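Local coordinates for inner membrane lipoprotein SadB (Salmonella enterica, PDB 4C47) that assembles as a homotrimer and is required for proper surface expression of the autotransporter adhesin SadA, in whose biogenesis it may take a direct part, at residues G91-I96 with G161-V166; H81-N86 with L181-D186; T131-P134 with D139-R142; L97-I102 with V173-L178. One frame throughout, in Å; residues are numbered along the deposited sequence.

Contact 1: residues G91-I96 with G161-V166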
loop_
_atom_site.group_PDB
_atom_site.type_symbol
_atom_site.label_atom_id
_atom_site.label_comp_id
_atom_site.label_asym_id
_atom_site.label_seq_id
_atom_site.Cartn_x
_atom_site.Cartn_y
_atom_site.Cartn_z
ATOM N N GLY A 91 17.072 -12.918 -10.002
ATOM C CA GLY A 91 17.711 -11.683 -10.411
ATOM C C GLY A 91 18.466 -11.860 -11.714
ATOM O O GLY A 91 19.280 -12.772 -11.859
ATOM N N LEU A 92 18.186 -10.980 -12.667
ATOM C CA LEU A 92 18.822 -11.010 -13.972
ATOM C C LEU A 92 19.344 -9.623 -14.290
ATOM O O LEU A 92 18.705 -8.625 -13.961
ATOM C CB LEU A 92 17.819 -11.418 -15.055
ATOM C CG LEU A 92 17.134 -12.784 -14.965
ATOM C CD1 LEU A 92 16.190 -12.968 -16.142
ATOM C CD2 LEU A 92 18.159 -13.904 -14.928
ATOM N N ALA A 93 20.510 -9.553 -14.919
ATOM C CA ALA A 93 20.960 -8.289 -15.494
ATOM C C ALA A 93 20.925 -8.424 -17.003
ATOM O O ALA A 93 20.957 -9.534 -17.527
ATOM C CB ALA A 93 22.363 -7.924 -15.016
ATOM N N GLY A 94 20.857 -7.299 -17.701
ATOM C CA GLY A 94 20.802 -7.318 -19.147
ATOM C C GLY A 94 21.555 -6.155 -19.753
ATOM O O GLY A 94 21.570 -5.057 -19.195
ATOM N N ARG A 95 22.191 -6.398 -20.895
ATOM C CA ARG A 95 22.875 -5.335 -21.622
ATOM C C ARG A 95 22.457 -5.348 -23.090
ATOM O O ARG A 95 22.493 -6.389 -23.753
ATOM C CB ARG A 95 24.397 -5.456 -21.478
ATOM C CG ARG A 95 24.986 -6.766 -21.991
ATOM C CD ARG A 95 26.450 -6.919 -21.604
ATOM N NE ARG A 95 27.044 -8.103 -22.219
ATOM C CZ ARG A 95 28.244 -8.588 -21.921
ATOM N NH1 ARG A 95 28.997 -8.000 -21.002
ATOM N NH2 ARG A 95 28.685 -9.670 -22.543
ATOM N N ILE A 96 22.041 -4.187 -23.587
ATOM C CA ILE A 96 21.560 -4.072 -24.956
ATOM C C ILE A 96 22.722 -3.875 -25.927
ATOM O O ILE A 96 23.449 -2.886 -25.851
ATOM C CB ILE A 96 20.553 -2.918 -25.107
ATOM C CG1 ILE A 96 19.347 -3.143 -24.193
ATOM C CG2 ILE A 96 20.112 -2.794 -26.551
ATOM C CD1 ILE A 96 18.255 -2.112 -24.361
ATOM N N GLY A 161 26.560 -16.010 -13.750
ATOM C CA GLY A 161 27.647 -15.126 -14.132
ATOM C C GLY A 161 27.930 -15.065 -15.622
ATOM O O GLY A 161 28.742 -14.255 -16.072
ATOM N N ALA A 162 27.251 -15.909 -16.392
ATOM C CA ALA A 162 27.513 -16.015 -17.824
ATOM C C ALA A 162 26.568 -15.172 -18.676
ATOM O O ALA A 162 25.383 -15.486 -18.806
ATOM C CB ALA A 162 27.467 -17.475 -18.269
ATOM N N TRP A 163 27.103 -14.098 -19.248
ATOM C CA TRP A 163 26.362 -13.290 -20.205
ATOM C C TRP A 163 25.929 -14.157 -21.380
ATOM O O TRP A 163 26.762 -14.780 -22.038
ATOM C CB TRP A 163 27.221 -12.128 -20.708
ATOM C CG TRP A 163 27.447 -11.050 -19.690
ATOM C CD1 TRP A 163 28.595 -10.807 -18.992
ATOM C CD2 TRP A 163 26.499 -10.063 -19.259
ATOM N NE1 TRP A 163 28.419 -9.730 -18.152
ATOM C CE2 TRP A 163 27.142 -9.256 -18.297
ATOM C CE3 TRP A 163 25.170 -9.784 -19.593
ATOM C CZ2 TRP A 163 26.501 -8.188 -17.666
ATOM C CZ3 TRP A 163 24.534 -8.721 -18.966
ATOM C CH2 TRP A 163 25.201 -7.939 -18.013
ATOM N N THR A 164 24.628 -14.193 -21.645
ATOM C CA THR A 164 24.089 -15.097 -22.657
ATOM C C THR A 164 23.268 -14.360 -23.714
ATOM O O THR A 164 22.425 -13.523 -23.389
ATOM C CB THR A 164 23.231 -16.198 -22.010
ATOM O OG1 THR A 164 23.954 -16.786 -20.920
ATOM C CG2 THR A 164 22.877 -17.279 -23.030
ATOM N N ASN A 165 23.524 -14.681 -24.978
ATOM C CA ASN A 165 22.852 -14.029 -26.098
ATOM C C ASN A 165 21.355 -14.318 -26.171
ATOM O O ASN A 165 20.936 -15.472 -26.235
ATOM C CB ASN A 165 23.524 -14.415 -27.416
ATOM C CG ASN A 165 24.129 -13.226 -28.128
ATOM O OD1 ASN A 165 23.490 -12.182 -28.268
ATOM N ND2 ASN A 165 25.371 -13.371 -28.572
ATOM N N VAL A 166 20.556 -13.255 -26.157
ATOM C CA VAL A 166 19.105 -13.366 -26.265
ATOM C C VAL A 166 18.575 -12.342 -27.270
ATOM O O VAL A 166 19.020 -11.190 -27.290
ATOM C CB VAL A 166 18.416 -13.165 -24.896
ATOM C CG1 VAL A 166 16.903 -13.158 -25.044
ATOM C CG2 VAL A 166 18.846 -14.249 -23.918
#
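Arg95 lays its guanidinium flat on the indole of Trp163, and this stack carries most of the contact. The two planes are only 6° apart, and Arg95 CZ stands 3.5 Å from the centroid of the Trp163 five-membered ring, nearly straight above it, so the pair is also a cation-pi interaction. Arg95 NH1 sits over the pyrrole side of the indole, 3.4 Å from Trp163 NE1; both are donors, and the approach is one of stacked faces, not a hydrogen bond. Trp163 covers one face of the guanidinium, while Arg95 NE makes a salt bridge to Asp111 of strand 105-114, which should help fix the rotation of the group.

CH-pi contact continues the overlap back along the arginine. Its chain is extended from CG to NE, and CD lies 3.7 Å from the centroid of the Trp163 six-membered ring, 10° off the normal.

The setting is one sheet of the C-terminal beta-sandwich, where strand 105-114 runs between strands 91-102 and 164-171. Trp163, just ahead of the last of these, therefore reaches across a whole strand, and its ring also touches Asp111 and Val113 on the way.

Between the two segments, a smaller apolar touch lies at the six-membered end of the indole. Ala93 CB is 4.1 Å from Trp163 CH2, and Gly94 CA meets the ring at its edge, in plane, 4.0 Å from Trp163 CZ3. Ile118 of the second subunit packs on both Ala93 and Trp163, which puts the contact at the boundary with a neighbouring subunit.

Contact 2: residues H81-N86 with L181-D186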
loop_
_atom_site.group_PDB
_atom_site.type_symbol
_atom_site.label_atom_id
_atom_site.label_comp_id
_atom_site.label_asym_id
_atom_site.label_seq_id
_atom_site.Cartn_x
_atom_site.Cartn_y
_atom_site.Cartn_z
ATOM N N HIS A 81 21.635 0.961 -21.786
ATOM C CA HIS A 81 22.504 -0.186 -22.015
ATOM C C HIS A 81 22.219 -1.266 -20.978
ATOM O O HIS A 81 21.690 -2.329 -21.308
ATOM C CB HIS A 81 23.980 0.207 -21.977
ATOM C CG HIS A 81 24.901 -0.893 -22.399
ATOM N ND1 HIS A 81 24.867 -1.449 -23.660
ATOM C CD2 HIS A 81 25.873 -1.553 -21.725
ATOM C CE1 HIS A 81 25.784 -2.396 -23.748
ATOM N NE2 HIS A 81 26.409 -2.478 -22.585
ATOM N N TYR A 82 22.569 -0.980 -19.726
ATOM C CA TYR A 82 22.344 -1.907 -18.616
ATOM C C TYR A 82 20.928 -1.782 -18.065
ATOM O O TYR A 82 20.370 -0.686 -18.013
ATOM C CB TYR A 82 23.332 -1.632 -17.475
ATOM C CG TYR A 82 24.758 -2.066 -17.747
ATOM C CD1 TYR A 82 25.033 -3.270 -18.380
ATOM C CD2 TYR A 82 25.830 -1.265 -17.368
ATOM C CE1 TYR A 82 26.336 -3.666 -18.628
ATOM C CE2 TYR A 82 27.134 -1.649 -17.615
ATOM C CZ TYR A 82 27.382 -2.852 -18.244
ATOM O OH TYR A 82 28.679 -3.240 -18.494
ATOM N N PHE A 83 20.356 -2.908 -17.651
ATOM C CA PHE A 83 19.112 -2.907 -16.886
ATOM C C PHE A 83 19.019 -4.146 -15.991
ATOM O O PHE A 83 19.720 -5.129 -16.205
ATOM C CB PHE A 83 17.885 -2.804 -17.805
ATOM C CG PHE A 83 17.660 -4.014 -18.673
ATOM C CD1 PHE A 83 18.232 -4.094 -19.934
ATOM C CD2 PHE A 83 16.862 -5.061 -18.236
ATOM C CE1 PHE A 83 18.022 -5.196 -20.738
ATOM C CE2 PHE A 83 16.646 -6.171 -19.035
ATOM C CZ PHE A 83 17.229 -6.240 -20.289
ATOM N N ILE A 84 18.150 -4.091 -14.987
ATOM C CA ILE A 84 18.006 -5.189 -14.044
ATOM C C ILE A 84 16.553 -5.644 -13.953
ATOM O O ILE A 84 15.639 -4.820 -13.894
ATOM C CB ILE A 84 18.491 -4.783 -12.629
ATOM C CG1 ILE A 84 19.987 -4.453 -12.633
ATOM C CG2 ILE A 84 18.204 -5.884 -11.621
ATOM C CD1 ILE A 84 20.889 -5.662 -12.613
ATOM N N ILE A 85 16.348 -6.957 -13.961
ATOM C CA ILE A 85 15.042 -7.534 -13.669
ATOM C C ILE A 85 15.127 -8.352 -12.384
ATOM O O ILE A 85 15.912 -9.295 -12.290
ATOM C CB ILE A 85 14.542 -8.446 -14.803
ATOM C CG1 ILE A 85 14.567 -7.713 -16.143
ATOM C CG2 ILE A 85 13.143 -8.949 -14.493
ATOM C CD1 ILE A 85 14.197 -8.602 -17.323
ATOM N N ASN A 86 14.317 -7.991 -11.397
ATOM C CA ASN A 86 14.351 -8.655 -10.097
ATOM C C ASN A 86 12.953 -8.714 -9.496
ATOM O O ASN A 86 12.355 -7.679 -9.200
ATOM C CB ASN A 86 15.322 -7.926 -9.156
ATOM C CG ASN A 86 15.546 -8.665 -7.839
ATOM O OD1 ASN A 86 14.644 -9.310 -7.301
ATOM N ND2 ASN A 86 16.757 -8.564 -7.313
ATOM N N LEU A 181 9.797 -0.193 -23.433
ATOM C CA LEU A 181 9.874 -1.630 -23.243
ATOM C C LEU A 181 9.645 -1.978 -21.781
ATOM O O LEU A 181 10.322 -1.469 -20.891
ATOM C CB LEU A 181 11.221 -2.178 -23.720
ATOM C CG LEU A 181 11.415 -3.685 -23.554
ATOM C CD1 LEU A 181 10.327 -4.460 -24.288
ATOM C CD2 LEU A 181 12.795 -4.101 -24.038
ATOM N N LYS A 182 8.667 -2.844 -21.552
ATOM C CA LYS A 182 8.338 -3.344 -20.234
ATOM C C LYS A 182 8.561 -4.845 -20.262
ATOM O O LYS A 182 7.970 -5.554 -21.081
ATOM C CB LYS A 182 6.874 -3.052 -19.922
ATOM C CG LYS A 182 6.372 -3.599 -18.601
ATOM C CD LYS A 182 4.849 -3.561 -18.580
ATOM C CE LYS A 182 4.294 -3.430 -17.178
ATOM N NZ LYS A 182 2.819 -3.198 -17.198
ATOM N N ILE A 183 9.423 -5.331 -19.379
ATOM C CA ILE A 183 9.758 -6.748 -19.370
ATOM C C ILE A 183 9.703 -7.360 -17.968
ATOM O O ILE A 183 10.273 -6.825 -17.015
ATOM C CB ILE A 183 11.125 -7.005 -20.041
ATOM C CG1 ILE A 183 11.464 -8.497 -20.013
ATOM C CG2 ILE A 183 12.224 -6.178 -19.386
ATOM C CD1 ILE A 183 12.685 -8.857 -20.825
ATOM N N GLY A 184 8.997 -8.484 -17.856
ATOM C CA GLY A 184 8.857 -9.183 -16.593
ATOM C C GLY A 184 9.105 -10.677 -16.707
ATOM O O GLY A 184 9.168 -11.231 -17.807
ATOM N N ILE A 185 9.237 -11.331 -15.559
ATOM C CA ILE A 185 9.537 -12.757 -15.508
ATOM C C ILE A 185 8.311 -13.612 -15.187
ATOM O O ILE A 185 7.643 -13.402 -14.175
ATOM C CB ILE A 185 10.616 -13.061 -14.448
ATOM C CG1 ILE A 185 11.922 -12.349 -14.789
ATOM C CG2 ILE A 185 10.852 -14.559 -14.340
ATOM C CD1 ILE A 185 12.536 -12.817 -16.077
ATOM N N ASP A 186 8.026 -14.581 -16.051
ATOM C CA ASP A 186 7.033 -15.602 -15.748
ATOM C C ASP A 186 7.753 -16.793 -15.124
ATOM O O ASP A 186 8.743 -17.288 -15.668
ATOM C CB ASP A 186 6.274 -16.021 -17.008
ATOM C CG ASP A 186 4.977 -16.749 -16.696
ATOM O OD1 ASP A 186 4.980 -17.633 -15.813
ATOM O OD2 ASP A 186 3.950 -16.429 -17.331
#
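Ile85 meets Ile183 and Ile185 through two different branches, and these three side chains make the close-packed part of the contact. The CD1 methyl of Ile85 is set against Ile183, 3.7 Å from Ile183 CG2 and 3.8 Å from Ile183 CD1, with the two side chains crossing at about a right angle. On its other branch, Ile85 CG2 comes within 3.6 Å of Ile185 CG1. The split follows from the first torsion: with CG1 beside the backbone N (chi1 -53°) and CG2 anti to that N, the two arms of Ile85 reach successive inward-facing residues of strand 181-186.

Packing is slacker toward the start of strand 82-86. The Phe83 ring approaches Ile183 obliquely, Phe83 CE2 lying 4.4 Å from Ile183 CG2, and Ile85 CG1, from the same strand as Phe83, lies at the edge of the ring, in its plane. At the other end, Ile185 is only partly buried, and the more open side of the contact begins there.

No hydrogen bond joins the strands, whose axes pass 7.5 Å apart at an angle of 35°: they belong to opposing sheets of the beta-sandwich, and their side chains meet in the apolar layer between. Strand 73-75 closes one flank through Leu75 on Phe83 and Thr73 on Ile85, strand 124-130 covers Ile183 and Ile185 with Met127 and Phe125, and Leu92 of strand 91-102 packs on Ile185.

Contact 3: residues T131-P134 with D139-R142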
loop_
_atom_site.group_PDB
_atom_site.type_symbol
_atom_site.label_atom_id
_atom_site.label_comp_id
_atom_site.label_asym_id
_atom_site.label_seq_id
_atom_site.Cartn_x
_atom_site.Cartn_y
_atom_site.Cartn_z
ATOM N N THR A 131 5.611 2.999 -28.425
ATOM C CA THR A 131 6.064 4.381 -28.438
ATOM C C THR A 131 6.292 4.896 -27.024
ATOM O O THR A 131 5.953 4.224 -26.048
ATOM C CB THR A 131 5.042 5.289 -29.134
ATOM O OG1 THR A 131 4.015 5.657 -28.205
ATOM C CG2 THR A 131 4.420 4.566 -30.321
ATOM N N LYS A 132 6.859 6.095 -26.927
ATOM C CA LYS A 132 7.171 6.716 -25.642
ATOM C C LYS A 132 5.950 6.833 -24.737
ATOM O O LYS A 132 4.849 7.139 -25.198
ATOM C CB LYS A 132 7.783 8.103 -25.858
ATOM N N LYS A 133 6.160 6.582 -23.450
ATOM C CA LYS A 133 5.114 6.720 -22.444
ATOM C C LYS A 133 4.700 8.185 -22.335
ATOM O O LYS A 133 5.518 9.037 -21.993
ATOM C CB LYS A 133 5.625 6.209 -21.092
ATOM C CG LYS A 133 4.547 5.866 -20.074
ATOM C CD LYS A 133 5.161 5.179 -18.858
ATOM C CE LYS A 133 4.103 4.642 -17.906
ATOM N NZ LYS A 133 3.343 5.728 -17.228
ATOM N N PRO A 134 3.427 8.484 -22.635
ATOM C CA PRO A 134 2.921 9.862 -22.628
ATOM C C PRO A 134 3.042 10.509 -21.251
ATOM O O PRO A 134 2.855 9.837 -20.237
ATOM C CB PRO A 134 1.445 9.699 -23.015
ATOM C CG PRO A 134 1.110 8.291 -22.657
ATOM C CD PRO A 134 2.361 7.510 -22.923
ATOM N N ASP A 139 -3.814 10.807 -21.740
ATOM C CA ASP A 139 -3.360 10.101 -22.934
ATOM C C ASP A 139 -3.072 8.628 -22.660
ATOM O O ASP A 139 -2.766 7.869 -23.582
ATOM C CB ASP A 139 -2.113 10.773 -23.511
ATOM C CG ASP A 139 -2.362 12.213 -23.910
ATOM O OD1 ASP A 139 -3.539 12.572 -24.128
ATOM O OD2 ASP A 139 -1.384 12.985 -24.008
ATOM N N LEU A 140 -3.174 8.230 -21.395
ATOM C CA LEU A 140 -2.864 6.856 -20.986
ATOM C C LEU A 140 -3.664 5.728 -21.665
ATOM O O LEU A 140 -3.060 4.784 -22.174
ATOM C CB LEU A 140 -2.899 6.710 -19.456
ATOM C CG LEU A 140 -1.636 7.139 -18.703
ATOM C CD1 LEU A 140 -1.782 6.902 -17.204
ATOM C CD2 LEU A 140 -0.407 6.418 -19.246
ATOM N N PRO A 141 -5.013 5.809 -21.675
ATOM C CA PRO A 141 -5.776 4.673 -22.219
ATOM C C PRO A 141 -5.493 4.371 -23.691
ATOM O O PRO A 141 -5.365 3.199 -24.062
ATOM C CB PRO A 141 -7.234 5.111 -22.036
ATOM C CG PRO A 141 -7.183 6.596 -21.932
ATOM C CD PRO A 141 -5.905 6.890 -21.216
ATOM N N ARG A 142 -5.397 5.413 -24.509
ATOM C CA ARG A 142 -5.129 5.256 -25.933
ATOM C C ARG A 142 -3.769 4.601 -26.145
ATOM O O ARG A 142 -3.627 3.658 -26.933
ATOM C CB ARG A 142 -5.172 6.619 -26.623
ATOM C CG ARG A 142 -6.390 7.455 -26.249
ATOM C CD ARG A 142 -6.435 8.765 -27.020
ATOM N NE ARG A 142 -6.242 9.927 -26.156
ATOM C CZ ARG A 142 -7.226 10.571 -25.534
ATOM N NH1 ARG A 142 -8.482 10.166 -25.674
ATOM N NH2 ARG A 142 -6.957 11.621 -24.770
#
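Pro134 and Asp139 run antiparallel past one another, brushing carbon against carbon: Pro134 CB lies 3.7 Å from Asp139 CB. Both CB atoms point across the gap between the two segments, so the proline ring presents its CB and CG corner to the aspartate methylene. Pro134 CG is a little farther off, 4.2 Å from Asp139 CB and 4.0 Å from the carbonyl Asp139 O.

The carboxylate is turned elsewhere. With Asp139 CG beside its own backbone N and anti to the carbonyl carbon (chi1 -60°), the acid group swings past the proline ring, and OD1 lies at the in-plane edge of the Arg142 guanidinium. That salt bridge, Asp139 OD1 to Arg142 NH2, is long at 3.6 Å and stays within the 139-142 segment.

Leu140 adds a second, looser touch. Its CB bond does not aim at the loop, yet one branch of the leucine comes back to it, placing CD2 4.2 Å from Pro134 CG. Lys133, extended as far as CE and then bent at NZ (chi4 -68°), brings NZ to 4.3 Å from Leu140 CD2.

These residues close the short connection from strand 124-130 into helix 140-146. From that helix, Trp143 packs on both Lys133 and Pro134, while its NE1 is hydrogen-bonded to Thr131 O.

With no hydrogen bond or salt bridge across it, the contact depends on fit and on the burial of carbon at the protein surface. The long Asp139-Arg142 pair draws the carboxylate toward its own segment, so that charge probably adds little to the hold on the loop.

Contact 4: residues L97-I102 with V173-L178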
loop_
_atom_site.group_PDB
_atom_site.type_symbol
_atom_site.label_atom_id
_atom_site.label_comp_id
_atom_site.label_asym_id
_atom_site.label_seq_id
_atom_site.Cartn_x
_atom_site.Cartn_y
_atom_site.Cartn_z
ATOM N N LEU A 97 22.895 -4.829 -26.835
ATOM C CA LEU A 97 23.971 -4.768 -27.815
ATOM C C LEU A 97 23.581 -3.899 -29.006
ATOM O O LEU A 97 24.355 -3.041 -29.435
ATOM C CB LEU A 97 24.349 -6.174 -28.283
ATOM C CG LEU A 97 24.706 -7.164 -27.172
ATOM C CD1 LEU A 97 24.933 -8.554 -27.746
ATOM C CD2 LEU A 97 25.928 -6.692 -26.396
ATOM N N SER A 98 22.378 -4.118 -29.534
ATOM C CA SER A 98 21.902 -3.350 -30.679
ATOM C C SER A 98 20.400 -3.480 -30.892
ATOM O O SER A 98 19.787 -4.476 -30.504
ATOM C CB SER A 98 22.626 -3.779 -31.955
ATOM O OG SER A 98 22.317 -5.116 -32.293
ATOM N N ILE A 99 19.815 -2.460 -31.507
ATOM C CA ILE A 99 18.436 -2.524 -31.965
ATOM C C ILE A 99 18.429 -2.524 -33.491
ATOM O O ILE A 99 18.941 -1.598 -34.121
ATOM C CB ILE A 99 17.585 -1.353 -31.430
ATOM C CG1 ILE A 99 17.190 -1.592 -29.970
ATOM C CG2 ILE A 99 16.325 -1.200 -32.258
ATOM C CD1 ILE A 99 18.148 -1.006 -28.968
ATOM N N GLU A 100 17.853 -3.569 -34.078
ATOM C CA GLU A 100 17.897 -3.751 -35.524
ATOM C C GLU A 100 16.502 -3.731 -36.138
ATOM O O GLU A 100 15.550 -4.222 -35.533
ATOM C CB GLU A 100 18.604 -5.065 -35.868
ATOM C CG GLU A 100 19.720 -4.920 -36.884
ATOM C CD GLU A 100 20.791 -3.947 -36.430
ATOM O OE1 GLU A 100 21.605 -4.320 -35.561
ATOM O OE2 GLU A 100 20.816 -2.807 -36.941
ATOM N N PRO A 101 16.378 -3.157 -37.345
ATOM C CA PRO A 101 15.088 -3.103 -38.040
ATOM C C PRO A 101 14.788 -4.363 -38.847
ATOM O O PRO A 101 15.663 -4.888 -39.538
ATOM C CB PRO A 101 15.258 -1.912 -38.984
ATOM C CG PRO A 101 16.715 -1.892 -39.288
ATOM C CD PRO A 101 17.410 -2.361 -38.032
ATOM N N ILE A 102 13.551 -4.841 -38.748
ATOM C CA ILE A 102 13.077 -5.929 -39.593
ATOM C C ILE A 102 11.797 -5.507 -40.293
ATOM O O ILE A 102 11.387 -4.348 -40.208
ATOM C CB ILE A 102 12.803 -7.220 -38.796
ATOM C CG1 ILE A 102 11.761 -6.966 -37.702
ATOM C CG2 ILE A 102 14.092 -7.769 -38.215
ATOM C CD1 ILE A 102 11.240 -8.222 -37.051
ATOM N N VAL A 173 6.692 -2.077 -34.410
ATOM C CA VAL A 173 7.349 -0.806 -34.110
ATOM C C VAL A 173 8.777 -0.719 -34.654
ATOM O O VAL A 173 9.603 -1.594 -34.393
ATOM C CB VAL A 173 7.377 -0.531 -32.592
ATOM C CG1 VAL A 173 8.147 0.738 -32.302
ATOM C CG2 VAL A 173 5.965 -0.425 -32.043
ATOM N N SER A 174 9.056 0.343 -35.408
ATOM C CA SER A 174 10.396 0.600 -35.933
ATOM C C SER A 174 11.339 1.057 -34.818
ATOM O O SER A 174 10.882 1.611 -33.816
ATOM C CB SER A 174 10.331 1.663 -37.036
ATOM O OG SER A 174 10.009 2.937 -36.498
ATOM N N PRO A 175 12.654 0.822 -34.988
ATOM C CA PRO A 175 13.664 1.191 -33.987
ATOM C C PRO A 175 13.580 2.640 -33.493
ATOM O O PRO A 175 13.696 2.877 -32.291
ATOM C CB PRO A 175 14.978 0.961 -34.732
ATOM C CG PRO A 175 14.671 -0.159 -35.661
ATOM C CD PRO A 175 13.254 0.086 -36.119
ATOM N N ASN A 176 13.384 3.589 -34.403
ATOM C CA ASN A 176 13.319 4.997 -34.019
ATOM C C ASN A 176 12.029 5.370 -33.282
ATOM O O ASN A 176 11.941 6.430 -32.664
ATOM C CB ASN A 176 13.539 5.904 -35.235
ATOM C CG ASN A 176 12.757 5.450 -36.453
ATOM O OD1 ASN A 176 13.121 4.474 -37.110
ATOM N ND2 ASN A 176 11.679 6.163 -36.767
ATOM N N ASN A 177 11.034 4.490 -33.343
ATOM C CA ASN A 177 9.790 4.695 -32.607
ATOM C C ASN A 177 9.763 3.885 -31.317
ATOM O O ASN A 177 8.980 4.169 -30.411
ATOM C CB ASN A 177 8.580 4.335 -33.469
ATOM C CG ASN A 177 8.431 5.238 -34.676
ATOM O OD1 ASN A 177 8.361 4.767 -35.811
ATOM N ND2 ASN A 177 8.375 6.542 -34.437
ATOM N N LEU A 178 10.619 2.871 -31.244
ATOM C CA LEU A 178 10.687 2.002 -30.076
ATOM C C LEU A 178 11.311 2.726 -28.889
ATOM O O LEU A 178 12.532 2.736 -28.733
ATOM C CB LEU A 178 11.485 0.737 -30.402
ATOM C CG LEU A 178 11.586 -0.329 -29.309
ATOM C CD1 LEU A 178 10.211 -0.889 -28.991
ATOM C CD2 LEU A 178 12.539 -1.437 -29.731
#
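At one end of the beta-sandwich, the turn linking strands 164-171 and 180-186 folds against the final residues of strand 91-102, and Pro175 is the piece that touches. Ile99 CG2 lies 3.6 Å from Pro175 CB, the two side chains passing head to tail. It is the short branch of the isoleucine that does this, held anti to the backbone N, while CG1 stands beside that N (chi1 -78°).

Pro101 comes to the next corner of the ring, its CB 3.8 Å from Pro175 CG. The same CG is 4.0 Å from the carbonyl carbon Glu100 C, so Pro175 rests along the backbone as well as on the two side chains.

The turn has its own bracing: Asn177 N donates to Ser174 O at 2.9 Å, and Val173 O accepts from Ser106 OG of strand 105-114. Earlier in strand 91-102, Leu97 and Ser98 both face His109, a classic beta bulge.

Between the two segments themselves there is no hydrogen bond. Cohesion here is apolar, and the closed ring of Pro175, which has few torsions to lose, probably makes a cheap surface to bury against Ile99 and Pro101.

How the contacts relate
Contact 2 is the core one, apolar packing between the two sheets of the sandwich. Contact 1 is partly buried and lies on the face of a single sheet, where a charged group stacks on an aromatic ring; it joins contact 2 through backbone pairing of strands 82-86 and 91-102, and both touch the second subunit. Contacts 3 and 4 are surface contacts built round prolines, with no subunit partner. Contact 4 shares strand 91-102 with contact 1, their centres about 19 Å apart, and packs a connecting turn on its far end. Contact 3, about 29 Å from contact 1 between centres, is local in sequence, yet Thr131 still touches Asn177 of contact 4.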